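Local coordinates for protein endo-alpha-mannosidase (Bacteroides thetaiotaomicron, PDB 4ACY) that hydrolyses internal alpha-mannosidic linkages as a glycoside hydrolase of family 99, probably in the processing of mannose-containing N-glycans, at residues Trp62-Ile66 against Gly77-Gly81; Asp85-Tyr91 against Ala346-Tyr352; Tyr248-Thr252 against Tyr306-Met310; Gly158-Gln162 against Ile192-Ile198; Ile105-Ile109 against Leu137-Ala142. All blocks are in the same frame, centred on the assembly; numbering follows the deposited sequence. Where two conformers were deposited one is given.

Overall arrangement
The fold is a closed barrel of eight parallel strands wrapped in helices, and all five contacts lie in the connections and helices round it. Interaction 5 is mainly aliphatic: two neighbouring outer helices meet, several of their side chains buried. Interactions 3 and 4 tie loops that follow barrel strands to a helix or another loop, through one tyrosine hydroxyl and one guanidinium aimed at backbone carbonyls; Tyr248 and Tyr193 pack together where they meet. Interactions 1 and 2 lie farther out, in touch with each other through Trp62, His64, Ile79 and Ala87: a two-stranded hairpin held by backbone bonds, then an aromatic cluster joining loops from opposite ends of the sequence.

Interaction 1: Trp62-Ile66 against Gly77-Gly81; sequences WMHPI and GAISG
Ile66 and Ile79 lean together diagonally across a short antiparallel hairpin, on the face of the ribbon that also carries His64. In both, CG1 stands beside the backbone N and opposite the carbonyl carbon (chi1 -58° in Ile66), and this brings Ile66 CG1 to 3.9 Å from Ile79 CG1. Beta-branched side chains suit extended strands and give this face a compact aliphatic patch. Beyond the pair, Ile66 CD1 spreads over the opposing backbone, 3.7 Å from Ala78 N, and Gly77, with no side chain, lies beside it. The other face carries Pro65 and Ala78, small and exposed. The ribbon is closed by bonds between His64 and Ile79 in both directions, with Ile79 N to His64 O (2.9 Å) nearly straight, and by Ile66 N to Gly77 O. At the end next to the connecting loop, one water links Ile66 O and Gly77 N, whose direct bond is weak. His64 turns its ring away from the partner strand, toward His331, and ND1 binds Pro65 O at 2.7 Å, in the imidazole plane. The hairpin's centre lies about 22 Å from the centre of the chain: Trp62 stacks on Tyr50, His64 packs on Ala87, and Ile66 rests on Pro292, wedging it among long loops.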
# COMPACT_ATOMS: atom_id res chain seq x y z
N TRP A 62 14.78 7.82 4.21
CA TRP A 62 15.25 7.72 5.59
C TRP A 62 15.57 9.11 6.11
O TRP A 62 15.46 9.37 7.30
CB TRP A 62 16.46 6.79 5.71
CG TRP A 62 16.22 5.44 5.12
CD1 TRP A 62 16.88 4.87 4.06
CD2 TRP A 62 15.26 4.46 5.55
NE1 TRP A 62 16.39 3.62 3.81
CE2 TRP A 62 15.38 3.35 4.69
CE3 TRP A 62 14.27 4.44 6.55
CZ2 TRP A 62 14.59 2.20 4.82
CZ3 TRP A 62 13.48 3.30 6.69
CH2 TRP A 62 13.63 2.20 5.81
N MSE A 63 16.01 9.95 5.17
CA MSE A 63 16.05 11.39 5.36
C MSE A 63 14.69 11.90 4.87
O MSE A 63 14.24 11.53 3.80
CB MSE A 63 17.19 11.97 4.52
CG MSE A 63 17.15 13.47 4.35
SE MSE A 63 18.71 14.12 3.39
CE MSE A 63 18.61 13.04 1.79
N HIS A 64 14.03 12.73 5.68
CA HIS A 64 12.66 13.15 5.34
C HIS A 64 12.33 14.46 6.03
O HIS A 64 12.79 14.69 7.16
CB HIS A 64 11.69 12.05 5.80
CG HIS A 64 10.31 12.14 5.23
ND1 HIS A 64 9.35 13.00 5.72
CD2 HIS A 64 9.70 11.42 4.25
CE1 HIS A 64 8.22 12.83 5.05
NE2 HIS A 64 8.41 11.88 4.16
N PRO A 65 11.55 15.34 5.37
CA PRO A 65 11.16 16.56 6.08
C PRO A 65 10.21 16.26 7.24
O PRO A 65 9.60 15.18 7.30
CB PRO A 65 10.43 17.41 5.02
CG PRO A 65 10.65 16.78 3.73
CD PRO A 65 11.16 15.36 3.95
N ILE A 66 10.10 17.21 8.16
CA ILE A 66 9.14 17.14 9.25
C ILE A 66 7.99 18.10 8.93
O ILE A 66 8.23 19.30 8.79
CB ILE A 66 9.79 17.53 10.60
CG1 ILE A 66 10.99 16.63 10.92
CG2 ILE A 66 8.78 17.42 11.73
CD1 ILE A 66 11.78 17.08 12.15
N GLY A 77 11.01 21.18 9.18
CA GLY A 77 12.14 20.52 9.83
C GLY A 77 12.73 19.42 8.97
O GLY A 77 12.27 19.16 7.86
N ALA A 78 13.77 18.76 9.47
CA ALA A 78 14.38 17.67 8.72
C ALA A 78 14.90 16.60 9.65
O ALA A 78 15.44 16.89 10.71
CB ALA A 78 15.52 18.20 7.82
N ILE A 79 14.71 15.34 9.25
CA ILE A 79 15.42 14.23 9.89
C ILE A 79 16.47 13.79 8.88
O ILE A 79 16.14 13.49 7.74
CB ILE A 79 14.44 13.08 10.27
CG1 ILE A 79 13.44 13.57 11.32
CG2 ILE A 79 15.21 11.86 10.79
CD1 ILE A 79 12.28 12.64 11.55
N SER A 80 17.74 13.77 9.30
CA SER A 80 18.85 13.61 8.35
C SER A 80 19.00 12.22 7.71
O SER A 80 19.55 12.09 6.61
CB SER A 80 20.17 13.98 9.02
OG SER A 80 20.47 13.05 10.03
N GLY A 81 18.54 11.20 8.42
CA GLY A 81 18.76 9.81 8.01
C GLY A 81 20.16 9.33 8.37
O GLY A 81 20.50 8.16 8.15
O HOH W 1 8.30 21.54 10.66

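Interaction 2: Asp85-Tyr91 against Ala346-Tyr352; sequences DIACNFY and AFEYLDY
Tyr349 pushes its ring deep into the segment 85-91, and the densest part of the contact is built round it. An edge of Tyr91 meets one face of the ring, an edge-to-face pair with centroids 5.2 Å apart, while Phe347 CD2 covers the opposite face. Cys88 O lies at the ring's edge, 3.2 Å from Tyr349 CE2, where the polarised C-H groups face the carbonyl. The hydroxyl accepts a bond from Ile86 N (2.8 Å, 165° at the hydrogen) and also bonds Asp84 O; a phenol can accept and donate at once, which suits tyrosine here. Nearby, Cys88 N binds Ile86 O around Ala87, the centre of an inverse gamma turn. Leu350 N then reaches Asn89 O at 2.8 Å, nearly along the C=O axis.

A second dense patch surrounds the buried Phe90: Leu350 lays CB over one face, 3.9 Å from the Phe90 centroid, and Tyr352 CE1 comes to 3.6 Å from Phe90 CE2. A water accepts from Tyr91 N and lies 2.6 Å from Leu350 O. The solvent side is looser: the outer part of Leu350 is exposed, and at the far end the methyl of Ala346 meets the carboxylate of Asp85, whose charge is paired with Arg289. The two segments belong to the loops after the first and last strands of the barrel, neighbours in a closed TIM barrel although far apart in sequence.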
# COMPACT_ATOMS: atom_id res chain seq x y z
N ASP A 85 19.59 8.23 12.87
CA ASP A 85 18.48 9.15 13.18
C ASP A 85 17.61 9.21 11.93
O ASP A 85 17.89 9.98 11.01
CB ASP A 85 19.05 10.54 13.53
CG ASP A 85 17.98 11.56 13.94
OD1 ASP A 85 16.81 11.20 14.21
OD2 ASP A 85 18.34 12.76 14.02
N ILE A 86 16.60 8.35 11.89
CA ILE A 86 15.87 8.10 10.65
C ILE A 86 14.37 8.42 10.75
O ILE A 86 13.79 8.42 11.85
CB ILE A 86 16.11 6.66 10.11
CG1 ILE A 86 15.51 5.60 11.04
CG2 ILE A 86 17.62 6.40 9.85
CD1 ILE A 86 15.44 4.20 10.38
N ALA A 87 13.75 8.66 9.60
CA ALA A 87 12.40 9.24 9.54
C ALA A 87 11.25 8.24 9.75
O ALA A 87 10.35 8.10 8.89
CB ALA A 87 12.23 9.98 8.23
N CYS A 88 11.28 7.57 10.89
CA CYS A 88 10.27 6.60 11.27
C CYS A 88 10.35 6.32 12.76
O CYS A 88 11.40 6.54 13.38
CB CYS A 88 10.40 5.30 10.46
SG CYS A 88 12.09 4.80 10.10
N ASN A 89 9.24 5.87 13.34
CA ASN A 89 9.19 5.61 14.78
C ASN A 89 9.68 4.22 15.17
O ASN A 89 9.94 3.96 16.34
CB ASN A 89 7.78 5.81 15.31
CG ASN A 89 7.39 7.28 15.40
OD1 ASN A 89 7.30 7.86 16.51
ND2 ASN A 89 7.18 7.90 14.25
N PHE A 90 9.73 3.32 14.19
CA PHE A 90 10.33 1.98 14.36
C PHE A 90 11.63 1.95 13.57
O PHE A 90 11.89 2.84 12.76
CB PHE A 90 9.38 0.90 13.81
CG PHE A 90 8.12 0.70 14.62
CD1 PHE A 90 6.98 1.49 14.41
CD2 PHE A 90 8.05 -0.32 15.59
CE1 PHE A 90 5.80 1.28 15.15
CE2 PHE A 90 6.88 -0.54 16.33
CZ PHE A 90 5.75 0.27 16.12
N TYR A 91 12.46 0.92 13.77
CA TYR A 91 13.74 0.85 13.08
C TYR A 91 13.83 -0.49 12.33
O TYR A 91 13.63 -1.54 12.95
CB TYR A 91 14.90 0.98 14.08
CG TYR A 91 16.21 1.24 13.41
CD1 TYR A 91 16.98 0.18 12.91
CD2 TYR A 91 16.69 2.54 13.25
CE1 TYR A 91 18.18 0.42 12.25
CE2 TYR A 91 17.89 2.79 12.59
CZ TYR A 91 18.63 1.72 12.10
OH TYR A 91 19.81 1.95 11.45
N ALA A 346 19.79 10.67 19.09
CA ALA A 346 18.65 11.52 18.76
C ALA A 346 17.28 10.93 19.12
O ALA A 346 16.33 11.68 19.33
CB ALA A 346 18.71 11.90 17.29
N PHE A 347 17.18 9.60 19.21
CA PHE A 347 15.87 8.95 19.33
C PHE A 347 15.95 7.51 19.81
O PHE A 347 16.87 6.79 19.45
CB PHE A 347 15.19 8.94 17.95
CG PHE A 347 13.70 8.72 18.00
CD1 PHE A 347 12.85 9.75 18.40
CD2 PHE A 347 13.14 7.52 17.58
CE1 PHE A 347 11.46 9.57 18.44
CE2 PHE A 347 11.75 7.31 17.62
CZ PHE A 347 10.91 8.35 18.04
N GLU A 348 14.98 7.10 20.62
CA GLU A 348 14.78 5.69 20.93
C GLU A 348 13.55 5.17 20.23
O GLU A 348 12.43 5.62 20.47
CB GLU A 348 14.68 5.42 22.43
CG GLU A 348 14.48 3.92 22.71
CD GLU A 348 14.90 3.50 24.11
OE1 GLU A 348 14.72 4.29 25.05
OE2 GLU A 348 15.41 2.36 24.26
N TYR A 349 13.77 4.19 19.36
CA TYR A 349 12.70 3.69 18.49
C TYR A 349 11.74 2.78 19.24
O TYR A 349 12.12 2.10 20.21
CB TYR A 349 13.30 3.04 17.22
CG TYR A 349 14.10 4.02 16.39
CD1 TYR A 349 15.45 4.25 16.65
CD2 TYR A 349 13.49 4.77 15.37
CE1 TYR A 349 16.19 5.16 15.89
CE2 TYR A 349 14.21 5.70 14.63
CZ TYR A 349 15.56 5.90 14.90
OH TYR A 349 16.28 6.82 14.17
N LEU A 350 10.47 2.81 18.81
CA LEU A 350 9.52 1.78 19.19
C LEU A 350 9.99 0.48 18.56
O LEU A 350 10.81 0.50 17.64
CB LEU A 350 8.12 2.11 18.67
CG LEU A 350 7.47 3.39 19.22
CD1 LEU A 350 6.12 3.59 18.54
CD2 LEU A 350 7.29 3.30 20.74
N ASP A 351 9.47 -0.64 19.06
CA ASP A 351 9.81 -1.96 18.51
C ASP A 351 8.69 -2.95 18.80
O ASP A 351 7.64 -2.56 19.31
CB ASP A 351 11.16 -2.46 19.05
CG ASP A 351 11.19 -2.55 20.58
OD1 ASP A 351 10.19 -2.98 21.19
OD2 ASP A 351 12.23 -2.18 21.18
N TYR A 352 8.91 -4.22 18.48
CA TYR A 352 7.85 -5.22 18.65
C TYR A 352 7.96 -6.04 19.94
O TYR A 352 7.16 -6.95 20.15
CB TYR A 352 7.79 -6.20 17.46
CG TYR A 352 7.65 -5.58 16.08
CD1 TYR A 352 7.09 -4.31 15.90
CD2 TYR A 352 8.07 -6.29 14.94
CE1 TYR A 352 6.97 -3.76 14.63
CE2 TYR A 352 7.94 -5.74 13.66
CZ TYR A 352 7.38 -4.47 13.52
OH TYR A 352 7.27 -3.93 12.25
O HOH W 2 11.88 -1.01 15.79

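Interaction 3: Tyr248-Thr252 against Tyr306-Met310; sequences YFAAT and YYDDM
Tyr306 holds its ring opposite its own backbone N (chi1 -179°), and this carries the phenol straight out from the helix to the backbone of Ala250 and Thr252. One turn on, Met310, present here as selenomethionine, takes a similar first torsion (chi1 -162°) and stays extended to its end, so the two side chains reach the loop side by side. The tyrosine hydroxyl does the gripping. It donates to Ala250 O at 2.6 Å, in the carbonyl plane and on a lone pair, and that oxygen lies near the plane of the ring, at its edge. The same hydroxyl accepts from Thr252 N at 2.8 Å, the N-H pointing at it with an angle of 151°. One group thus satisfies a C=O and an N-H two residues apart, pinning the loop's bend at Ala250-Thr252; the length and rigidity of a phenol suit the distance from the helix. Thr252 CG2 and the selenomethionine pack beside the hydroxyl: Thr252 CG2 touches Tyr306 OH at 3.4 Å and Met310 CE at 3.9 Å, while Met310 SE lies 3.4 Å from Ala250 O. Met310 also leans on Val281 of the strand preceding its helix. This is TIM-barrel architecture: the loop after the sixth strand, 244-246, is fastened to the helix that follows the seventh, 276-281.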
# COMPACT_ATOMS: atom_id res chain seq x y z
N TYR A 248 -7.41 2.04 2.24
CA TYR A 248 -6.02 2.40 2.55
C TYR A 248 -5.63 2.57 4.03
O TYR A 248 -4.80 1.83 4.55
CB TYR A 248 -5.46 3.58 1.71
CG TYR A 248 -3.99 3.67 1.97
CD1 TYR A 248 -3.12 2.74 1.40
CD2 TYR A 248 -3.47 4.60 2.89
CE1 TYR A 248 -1.76 2.75 1.70
CE2 TYR A 248 -2.09 4.61 3.20
CZ TYR A 248 -1.25 3.69 2.60
OH TYR A 248 0.11 3.69 2.87
N PHE A 249 -6.20 3.59 4.68
CA PHE A 249 -5.66 4.05 5.97
C PHE A 249 -5.67 2.97 7.04
O PHE A 249 -6.69 2.35 7.29
CB PHE A 249 -6.40 5.31 6.42
CG PHE A 249 -6.34 6.40 5.41
CD1 PHE A 249 -5.13 7.07 5.19
CD2 PHE A 249 -7.44 6.71 4.63
CE1 PHE A 249 -5.03 8.07 4.21
CE2 PHE A 249 -7.36 7.71 3.65
CZ PHE A 249 -6.16 8.39 3.44
N ALA A 250 -4.51 2.74 7.67
CA ALA A 250 -4.39 1.65 8.63
C ALA A 250 -4.95 2.02 9.99
O ALA A 250 -5.16 1.14 10.83
CB ALA A 250 -2.95 1.25 8.78
N ALA A 251 -5.16 3.32 10.22
CA ALA A 251 -5.64 3.78 11.53
C ALA A 251 -7.16 3.75 11.56
O ALA A 251 -7.82 4.46 10.80
CB ALA A 251 -5.13 5.16 11.82
N THR A 252 -7.71 2.90 12.43
CA THR A 252 -9.15 2.73 12.52
C THR A 252 -9.80 4.08 12.81
O THR A 252 -9.34 4.81 13.70
CB THR A 252 -9.56 1.70 13.60
OG1 THR A 252 -8.90 2.01 14.83
CG2 THR A 252 -9.17 0.30 13.18
N TYR A 306 -4.26 -5.25 17.81
CA TYR A 306 -4.82 -4.29 16.87
C TYR A 306 -4.94 -4.93 15.49
O TYR A 306 -5.99 -4.86 14.86
CB TYR A 306 -3.94 -3.05 16.82
CG TYR A 306 -4.46 -1.98 15.89
CD1 TYR A 306 -4.11 -1.98 14.54
CD2 TYR A 306 -5.30 -0.97 16.35
CE1 TYR A 306 -4.58 -0.99 13.67
CE2 TYR A 306 -5.78 0.03 15.50
CZ TYR A 306 -5.41 0.00 14.16
OH TYR A 306 -5.85 0.99 13.31
N TYR A 307 -3.86 -5.57 15.06
CA TYR A 307 -3.82 -6.25 13.77
C TYR A 307 -4.86 -7.37 13.72
O TYR A 307 -5.61 -7.47 12.77
CB TYR A 307 -2.43 -6.83 13.55
CG TYR A 307 -2.07 -7.22 12.14
CD1 TYR A 307 -2.47 -6.45 11.03
CD2 TYR A 307 -1.24 -8.33 11.90
CE1 TYR A 307 -2.10 -6.79 9.73
CE2 TYR A 307 -0.86 -8.68 10.60
CZ TYR A 307 -1.28 -7.91 9.52
OH TYR A 307 -0.91 -8.23 8.23
N ASP A 308 -4.88 -8.21 14.75
CA ASP A 308 -5.88 -9.28 14.84
C ASP A 308 -7.30 -8.77 14.68
O ASP A 308 -8.08 -9.33 13.92
CB ASP A 308 -5.80 -10.02 16.18
CG ASP A 308 -4.58 -10.89 16.32
OD1 ASP A 308 -3.80 -11.06 15.35
OD2 ASP A 308 -4.39 -11.40 17.45
N ASP A 309 -7.65 -7.73 15.43
CA ASP A 309 -9.01 -7.19 15.37
C ASP A 309 -9.37 -6.67 13.97
O ASP A 309 -10.47 -6.91 13.45
CB ASP A 309 -9.19 -6.06 16.40
CG ASP A 309 -9.24 -6.56 17.85
OD1 ASP A 309 -9.46 -7.77 18.10
OD2 ASP A 309 -9.09 -5.74 18.78
N MSE A 310 -8.42 -5.96 13.36
CA MSE A 310 -8.67 -5.34 12.06
C MSE A 310 -8.75 -6.40 10.96
O MSE A 310 -9.62 -6.33 10.08
CB MSE A 310 -7.61 -4.28 11.74
CG MSE A 310 -8.03 -3.32 10.64
SE MSE A 310 -6.88 -1.77 10.63
CE MSE A 310 -7.97 -0.59 9.53

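Interaction 4: Gly158-Gln162 against Ile192-Ile198; sequences GRSPQ and IYDSYLI
The guanidinium of Arg159 presents its edge to the carbonyl of Tyr193, whose oxygen lies in the plane of the group; Ile192 CG2 and Ile198 CD1 approach the guanidinium only obliquely. The ring of Tyr193 carries Asp194 OD1 on one face, toward the rim, and meets Tyr248 edge-to-face. The segments lie at the C-terminal ends of, or just after, the third and fourth strands of the TIM barrel, so the arginine ties two neighbouring beta-alpha connections together. NH1 and NH2 both bind Tyr193 O end-on, each at 2.8 Å and each bent (144° and 143°), because one acceptor lies midway between two roughly parallel N-H bonds. Arg159 NH2 is also 3.0 Å from Asp194 O. The bend at the third torsion (chi3 76°) turns the otherwise extended chain into this position. The target is well presented: Ile192-Ser195 form a type II turn. With a leucine in place of Arg159, Tyr193 O would probably lose both of these donors, leaving the turn more loosely held to 158-162. Nearer the backbone of Arg159 and Ser160 the contact is aliphatic, and Ile198 packs at the start of the helix 161-175. Ser160 is the N-cap of that helix, its side chain bonding a backbone N just beyond, and Pro161 suits the first turn, where its missing N-H costs nothing. Ile198 CG2 meets Pro161 CD at 3.9 Å, while Ile198 CD1 rests 3.8 Å from Ser160 CA.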
# COMPACT_ATOMS: atom_id res chain seq x y z
N GLY A 158 0.77 16.77 -11.75
CA GLY A 158 0.03 16.83 -13.02
C GLY A 158 -0.87 15.63 -13.28
O GLY A 158 -1.31 15.40 -14.42
N ARG A 159 -1.14 14.85 -12.24
CA ARG A 159 -2.03 13.70 -12.39
C ARG A 159 -3.42 14.13 -12.86
O ARG A 159 -4.04 15.04 -12.30
CB ARG A 159 -2.12 12.87 -11.10
CG ARG A 159 -2.87 11.56 -11.32
CD ARG A 159 -2.79 10.64 -10.08
NE ARG A 159 -3.69 11.13 -9.04
CZ ARG A 159 -4.01 10.47 -7.93
NH1 ARG A 159 -3.48 9.26 -7.69
NH2 ARG A 159 -4.86 11.01 -7.07
N SER A 160 -3.89 13.44 -13.90
CA SER A 160 -5.16 13.72 -14.55
C SER A 160 -5.61 12.44 -15.24
O SER A 160 -4.81 11.52 -15.40
CB SER A 160 -4.99 14.83 -15.59
OG SER A 160 -4.17 14.38 -16.66
N PRO A 161 -6.89 12.36 -15.68
CA PRO A 161 -7.26 11.18 -16.46
C PRO A 161 -6.27 10.89 -17.60
O PRO A 161 -5.90 9.72 -17.80
CB PRO A 161 -8.66 11.55 -16.98
CG PRO A 161 -9.23 12.37 -15.84
CD PRO A 161 -8.07 13.18 -15.34
N GLN A 162 -5.84 11.92 -18.32
CA GLN A 162 -4.89 11.74 -19.43
C GLN A 162 -3.53 11.21 -18.99
O GLN A 162 -2.99 10.31 -19.61
CB GLN A 162 -4.73 13.02 -20.27
CG GLN A 162 -3.75 12.90 -21.45
CD GLN A 162 -4.11 11.77 -22.43
OE1 GLN A 162 -5.28 11.56 -22.77
NE2 GLN A 162 -3.10 11.05 -22.89
N ILE A 192 -5.70 3.37 -6.98
CA ILE A 192 -5.46 4.78 -7.27
C ILE A 192 -5.64 5.59 -5.99
O ILE A 192 -6.76 5.83 -5.54
CB ILE A 192 -6.37 5.32 -8.40
CG1 ILE A 192 -6.28 4.45 -9.66
CG2 ILE A 192 -5.96 6.77 -8.72
CD1 ILE A 192 -7.31 4.84 -10.76
N TYR A 193 -4.52 6.00 -5.41
CA TYR A 193 -4.53 6.71 -4.13
C TYR A 193 -5.10 8.12 -4.28
O TYR A 193 -4.81 8.83 -5.25
CB TYR A 193 -3.11 6.71 -3.54
CG TYR A 193 -3.00 7.42 -2.21
CD1 TYR A 193 -3.17 6.73 -1.01
CD2 TYR A 193 -2.68 8.77 -2.15
CE1 TYR A 193 -3.04 7.40 0.24
CE2 TYR A 193 -2.55 9.44 -0.93
CZ TYR A 193 -2.73 8.75 0.25
OH TYR A 193 -2.60 9.42 1.47
N ASP A 194 -5.95 8.50 -3.32
CA ASP A 194 -6.60 9.82 -3.32
C ASP A 194 -7.27 10.08 -4.69
O ASP A 194 -7.25 11.20 -5.20
CB ASP A 194 -5.59 10.94 -2.98
CG ASP A 194 -5.40 11.12 -1.46
OD1 ASP A 194 -5.97 10.35 -0.67
OD2 ASP A 194 -4.64 12.04 -1.07
N SER A 195 -7.86 9.04 -5.27
CA SER A 195 -8.47 9.21 -6.59
C SER A 195 -9.60 10.24 -6.57
O SER A 195 -9.89 10.86 -7.59
CB SER A 195 -9.01 7.88 -7.11
OG SER A 195 -9.84 7.26 -6.16
N TYR A 196 -10.22 10.39 -5.40
CA TYR A 196 -11.35 11.30 -5.23
C TYR A 196 -11.00 12.76 -5.48
O TYR A 196 -11.91 13.60 -5.60
CB TYR A 196 -11.96 11.14 -3.83
CG TYR A 196 -11.00 11.45 -2.72
CD1 TYR A 196 -10.76 12.76 -2.32
CD2 TYR A 196 -10.30 10.42 -2.08
CE1 TYR A 196 -9.87 13.05 -1.31
CE2 TYR A 196 -9.39 10.70 -1.07
CZ TYR A 196 -9.19 12.01 -0.69
OH TYR A 196 -8.31 12.30 0.32
N LEU A 197 -9.71 13.06 -5.57
CA LEU A 197 -9.25 14.40 -5.91
C LEU A 197 -9.53 14.77 -7.36
O LEU A 197 -9.53 15.96 -7.71
CB LEU A 197 -7.75 14.56 -5.62
CG LEU A 197 -7.35 14.50 -4.15
CD1 LEU A 197 -5.85 14.68 -4.03
CD2 LEU A 197 -8.11 15.52 -3.28
N ILE A 198 -9.72 13.76 -8.20
CA ILE A 198 -10.15 13.94 -9.58
C ILE A 198 -11.65 13.59 -9.62
O ILE A 198 -12.07 12.57 -9.08
CB ILE A 198 -9.32 13.04 -10.55
CG1 ILE A 198 -7.86 13.56 -10.64
CG2 ILE A 198 -9.97 12.91 -11.95
CD1 ILE A 198 -6.91 12.67 -11.38

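Interaction 5: Ile105-Ile109 against Leu137-Ala142; sequences IRKHI and LLLDEA
Ile105 and Ile109, one turn apart on the helix 102-115, present their branched side chains to the helix 133-145, and aliphatic contacts carry most of the interface. The CG2 methyl of Ile105 sits over the opposing backbone, 3.7 Å from Leu138 CA. Ile109 sends its delta methyl farther in, with CG1 beside the backbone N (chi1 -69°), so that Ile109 CD1 touches Ala142 CB at 4.0 Å and, in the conformer of Leu138 described here, Leu138 CD1 at 3.8 Å. The small Ala142 lets Ile109 CD1 come close. Were Ile109 an alanine, its CG1-CD1 arm would be gone, which is likely to leave Leu138 CD1 and Ala142 CB facing a gap.

Glu141 takes part through its hydrocarbon portion rather than its charge. Its CB lies 3.8 Å from Ile109 CG1, and its CG 3.7 Å from Ile105 CG2; the chain then bends at the second torsion (chi2 -64°) and carries the carboxylate toward the outer side. There OE1 meets the methylene carbons of Arg106, 3.7 Å from its CB, but the guanidinium turns elsewhere, to a salt bridge with Glu103, while Glu141 has a long, weak ion pair with Lys144. Long polar side chains suit this margin, apolar at the root and charged at the end.

The short helical segments cross at -49°, close to the value expected when ridges of residues four apart interlock. These are the helices before and after the strand 117-124 in sequence; Ile109 and Leu138 both rest on Leu120 of that strand, and Ile105 and Leu138 on Tyr46 of the strand 42-46.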
# COMPACT_ATOMS: atom_id res chain seq x y z
N ILE A 105 15.70 -6.57 -2.10
CA ILE A 105 14.52 -6.99 -2.87
C ILE A 105 14.31 -8.48 -2.71
O ILE A 105 13.21 -8.91 -2.42
CB ILE A 105 14.61 -6.57 -4.36
CG1 ILE A 105 14.63 -5.04 -4.53
CG2 ILE A 105 13.49 -7.20 -5.18
CD1 ILE A 105 13.67 -4.30 -3.64
N ARG A 106 15.38 -9.27 -2.85
CA ARG A 106 15.29 -10.71 -2.59
C ARG A 106 14.74 -11.00 -1.19
O ARG A 106 13.84 -11.82 -1.02
CB ARG A 106 16.64 -11.42 -2.81
CG ARG A 106 16.54 -12.92 -2.57
CD ARG A 106 17.90 -13.62 -2.59
NE ARG A 106 18.72 -13.30 -1.41
CZ ARG A 106 18.53 -13.78 -0.17
NH1 ARG A 106 17.53 -14.61 0.09
NH2 ARG A 106 19.34 -13.42 0.81
N LYS A 107 15.28 -10.31 -0.19
CA LYS A 107 14.82 -10.51 1.18
C LYS A 107 13.35 -10.10 1.39
O LYS A 107 12.60 -10.80 2.09
CB LYS A 107 15.74 -9.77 2.15
CG LYS A 107 16.98 -10.56 2.48
CD LYS A 107 17.98 -9.72 3.26
CE LYS A 107 19.19 -10.59 3.65
NZ LYS A 107 20.37 -9.73 3.92
N HIS A 108 12.94 -9.00 0.77
CA HIS A 108 11.54 -8.55 0.88
C HIS A 108 10.56 -9.57 0.30
O HIS A 108 9.51 -9.85 0.88
CB HIS A 108 11.34 -7.21 0.16
CG HIS A 108 11.81 -6.01 0.93
ND1 HIS A 108 12.25 -6.07 2.24
CD2 HIS A 108 11.86 -4.71 0.58
CE1 HIS A 108 12.56 -4.84 2.65
NE2 HIS A 108 12.33 -4.00 1.66
N ILE A 109 10.94 -10.14 -0.84
CA ILE A 109 10.13 -11.17 -1.48
C ILE A 109 10.04 -12.40 -0.57
O ILE A 109 8.96 -12.94 -0.34
CB ILE A 109 10.69 -11.54 -2.90
CG1 ILE A 109 10.49 -10.37 -3.88
CG2 ILE A 109 10.07 -12.84 -3.41
CD1 ILE A 109 9.02 -9.95 -4.10
N LEU A 137 13.58 -5.39 -10.82
CA LEU A 137 14.12 -6.33 -9.83
C LEU A 137 13.02 -6.97 -9.00
O LEU A 137 13.11 -8.16 -8.70
CB LEU A 137 15.11 -5.63 -8.89
CG LEU A 137 16.37 -4.97 -9.44
CD1 LEU A 137 17.05 -4.17 -8.32
CD2 LEU A 137 17.31 -6.01 -10.01
N LEU A 138 12.01 -6.19 -8.62
CA LEU A 138 10.90 -6.73 -7.84
C LEU A 138 10.17 -7.82 -8.62
O LEU A 138 9.90 -8.90 -8.10
CB LEU A 138 9.93 -5.62 -7.41
CG LEU A 138 8.97 -5.98 -6.28
CD1 LEU A 138 9.73 -6.31 -5.00
CD2 LEU A 138 7.98 -4.85 -6.04
N LEU A 139 9.88 -7.53 -9.89
CA LEU A 139 9.23 -8.49 -10.77
C LEU A 139 10.09 -9.76 -10.91
O LEU A 139 9.60 -10.87 -10.72
CB LEU A 139 8.98 -7.85 -12.14
CG LEU A 139 7.81 -6.86 -12.17
CD1 LEU A 139 7.92 -5.94 -13.36
CD2 LEU A 139 6.49 -7.62 -12.18
N ASP A 140 11.38 -9.56 -11.20
CA ASP A 140 12.31 -10.69 -11.39
C ASP A 140 12.36 -11.58 -10.16
O ASP A 140 12.25 -12.82 -10.25
CB ASP A 140 13.72 -10.17 -11.73
CG ASP A 140 13.83 -9.65 -13.16
OD1 ASP A 140 12.92 -9.89 -13.97
OD2 ASP A 140 14.85 -8.99 -13.48
N GLU A 141 12.47 -10.95 -8.98
CA GLU A 141 12.51 -11.71 -7.73
C GLU A 141 11.17 -12.36 -7.38
O GLU A 141 11.14 -13.48 -6.87
CB GLU A 141 13.06 -10.84 -6.58
CG GLU A 141 14.50 -10.38 -6.81
CD GLU A 141 15.49 -11.55 -6.86
OE1 GLU A 141 15.30 -12.53 -6.12
OE2 GLU A 141 16.44 -11.49 -7.67
N ALA A 142 10.07 -11.67 -7.67
CA ALA A 142 8.74 -12.24 -7.42
C ALA A 142 8.51 -13.48 -8.29
O ALA A 142 7.97 -14.49 -7.82
CB ALA A 142 7.64 -11.20 -7.64